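PDB 3M94: translation initiation factor 4E from Ascaris suum, which binds the methylated guanosine cap of mRNA, here a trimethylguanosine cap analogue, and probably recruits capped transcripts to the ribosome during translation initiation. Local coordinates for residues Glu113-Val119 against Ser130-Arg134. Numbering follows the deposited sequence.
Sequences EYICGAV and SLWTR
Strands 115-119 and 130-133 run antiparallel as arms of a beta hairpin, their axes approaching to 4.6 Å at 159°. V119 and S130 form a hydrogen-bonded pair (V119 N to S130 O 2.9 Å, S130 N to V119 O 2.8 Å), A118 faces L131 in a non-hydrogen-bonded pair, and G117 pairs with W132 (W132 N to G117 O 2.8 Å). There a classic beta bulge shifts the register by one. C116, at phi/psi -94/-48, and the extended G117 both face W132, whose O accepts hydrogen bonds from C116 N (2.8 Å) and, weakly, G117 N (3.4 Å); I115 then matches T133. R134, the most covered residue, closes the open end, where E113 and Y114 belong to a 3-10 segment begun earlier. R134 N donates to Y114 O (2.8 Å), and with chi1 p, chi2 t and chi3 p the side chain reaches across so that R134 NE hydrogen-bonds E113 O (3.0 Å); R134 NH2 is hydrogen-bonded to N72 OD1. W132 (chi1 m) and V119 (chi1 t) share a face of the sheet: V119 CG2 lies over the indole in a CH-pi contact, 3.8 Å from the centroid of the W132 five-membered ring. On the other face, I115 CG2 meets L131 CD1 at 3.9 Å. Such a curved antiparallel sheet, with helices on its convex side, is characteristic of the eIF4E fold. W132 lies near the bound cap analogue and meets W68 of its pocket and F60. Strands 56-61 and 77-83 flank the hairpin, while helices 88-104 and 139-153 cover the face bearing I115, A118, L131 and T133.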
loop_
_atom_site.group_PDB
_atom_site.type_symbol
_atom_site.label_atom_id
_atom_site.label_comp_id
_atom_site.label_asym_id
_atom_site.label_seq_id
_atom_site.Cartn_x
_atom_site.Cartn_y
_atom_site.Cartn_z
ATOM N N GLU A 113 11.483 5.186 6.972
ATOM C CA GLU A 113 10.859 5.597 8.241
ATOM C C GLU A 113 9.528 6.360 8.051
ATOM O O GLU A 113 8.713 6.419 8.967
ATOM C CB GLU A 113 11.835 6.410 9.110
ATOM C CG GLU A 113 12.429 7.665 8.445
ATOM C CD GLU A 113 13.791 7.417 7.791
ATOM O OE1 GLU A 113 13.963 6.389 7.066
ATOM O OE2 GLU A 113 14.696 8.258 8.021
ATOM N N TYR A 114 9.313 6.934 6.870
ATOM C CA TYR A 114 8.087 7.693 6.615
ATOM C C TYR A 114 6.926 6.852 6.077
ATOM O O TYR A 114 5.790 7.304 6.049
ATOM C CB TYR A 114 8.374 8.875 5.692
ATOM C CG TYR A 114 9.214 9.914 6.373
ATOM C CD1 TYR A 114 8.624 10.877 7.187
ATOM C CD2 TYR A 114 10.606 9.916 6.232
ATOM C CE1 TYR A 114 9.396 11.841 7.829
ATOM C CE2 TYR A 114 11.385 10.865 6.870
ATOM C CZ TYR A 114 10.772 11.823 7.664
ATOM O OH TYR A 114 11.526 12.756 8.302
ATOM N N ILE A 115 7.210 5.627 5.660
ATOM C CA ILE A 115 6.177 4.741 5.142
ATOM C C ILE A 115 5.395 4.045 6.265
ATOM O O ILE A 115 5.984 3.412 7.140
ATOM C CB ILE A 115 6.806 3.724 4.164
ATOM C CG1 ILE A 115 7.175 4.456 2.868
ATOM C CG2 ILE A 115 5.850 2.540 3.873
ATOM C CD1 ILE A 115 8.174 3.760 2.081
ATOM N N CYS A 116 4.069 4.158 6.234
ATOM C CA CYS A 116 3.232 3.479 7.209
ATOM C C CYS A 116 2.746 2.138 6.688
ATOM O O CYS A 116 2.816 1.134 7.396
ATOM C CB CYS A 116 2.037 4.343 7.585
ATOM S SG CYS A 116 2.559 5.910 8.215
ATOM N N GLY A 117 2.237 2.123 5.459
ATOM C CA GLY A 117 1.823 0.873 4.847
ATOM C C GLY A 117 1.144 1.058 3.515
ATOM O O GLY A 117 1.043 2.181 3.014
ATOM N N ALA A 118 0.668 -0.044 2.946
ATOM C CA ALA A 118 -0.032 -0.023 1.655
ATOM C C ALA A 118 -1.490 -0.462 1.771
ATOM O O ALA A 118 -1.846 -1.247 2.659
ATOM C CB ALA A 118 0.681 -0.917 0.675
ATOM N N VAL A 119 -2.314 0.009 0.834
ATOM C CA VAL A 119 -3.734 -0.320 0.820
ATOM C C VAL A 119 -4.214 -0.600 -0.599
ATOM O O VAL A 119 -3.945 0.182 -1.529
ATOM C CB VAL A 119 -4.591 0.855 1.361
ATOM C CG1 VAL A 119 -6.094 0.480 1.416
ATOM C CG2 VAL A 119 -4.094 1.313 2.717
ATOM N N SER A 130 -2.849 2.354 -2.844
ATOM C CA SER A 130 -2.309 3.539 -2.181
ATOM C C SER A 130 -1.110 3.218 -1.289
ATOM O O SER A 130 -1.014 2.118 -0.743
ATOM C CB SER A 130 -3.371 4.194 -1.313
ATOM O OG SER A 130 -4.364 4.776 -2.114
ATOM N N LEU A 131 -0.229 4.198 -1.116
ATOM C CA LEU A 131 0.896 4.056 -0.180
ATOM C C LEU A 131 0.783 5.178 0.842
ATOM O O LEU A 131 0.861 6.343 0.479
ATOM C CB LEU A 131 2.245 4.087 -0.916
ATOM C CG LEU A 131 3.550 3.984 -0.095
ATOM C CD1 LEU A 131 3.615 2.704 0.730
ATOM C CD2 LEU A 131 4.774 4.070 -1.015
ATOM N N TRP A 132 0.607 4.807 2.107
ATOM C CA TRP A 132 0.428 5.758 3.215
ATOM C C TRP A 132 1.762 6.141 3.859
ATOM O O TRP A 132 2.562 5.264 4.200
ATOM C CB TRP A 132 -0.477 5.167 4.308
ATOM C CG TRP A 132 -1.934 5.021 3.951
ATOM C CD1 TRP A 132 -2.471 4.853 2.707
ATOM C CD2 TRP A 132 -3.032 4.978 4.869
ATOM N NE1 TRP A 132 -3.832 4.737 2.789
ATOM C CE2 TRP A 132 -4.208 4.809 4.104
ATOM C CE3 TRP A 132 -3.139 5.097 6.258
ATOM C CZ2 TRP A 132 -5.476 4.736 4.684
ATOM C CZ3 TRP A 132 -4.403 5.021 6.840
ATOM C CH2 TRP A 132 -5.554 4.842 6.050
ATOM N N THR A 133 1.974 7.454 4.029
ATOM C CA THR A 133 3.166 7.996 4.683
ATOM C C THR A 133 2.767 8.805 5.928
ATOM O O THR A 133 1.614 9.229 6.049
ATOM C CB THR A 133 4.008 8.870 3.724
ATOM O OG1 THR A 133 3.290 10.075 3.413
ATOM C CG2 THR A 133 4.294 8.114 2.437
ATOM N N ARG A 134 3.715 9.031 6.839
ATOM C CA ARG A 134 3.356 9.583 8.150
ATOM C C ARG A 134 3.289 11.113 8.239
ATOM O O ARG A 134 2.719 11.636 9.183
ATOM C CB ARG A 134 4.188 8.964 9.289
ATOM C CG ARG A 134 5.665 9.267 9.296
ATOM C CD ARG A 134 6.318 8.802 10.616
ATOM N NE ARG A 134 6.499 7.347 10.686
ATOM C CZ ARG A 134 5.773 6.518 11.442
ATOM N NH1 ARG A 134 6.022 5.211 11.427
ATOM N NH2 ARG A 134 4.802 6.984 12.223
HETATM O O HOH W 1 -5.956 2.394 -1.611
#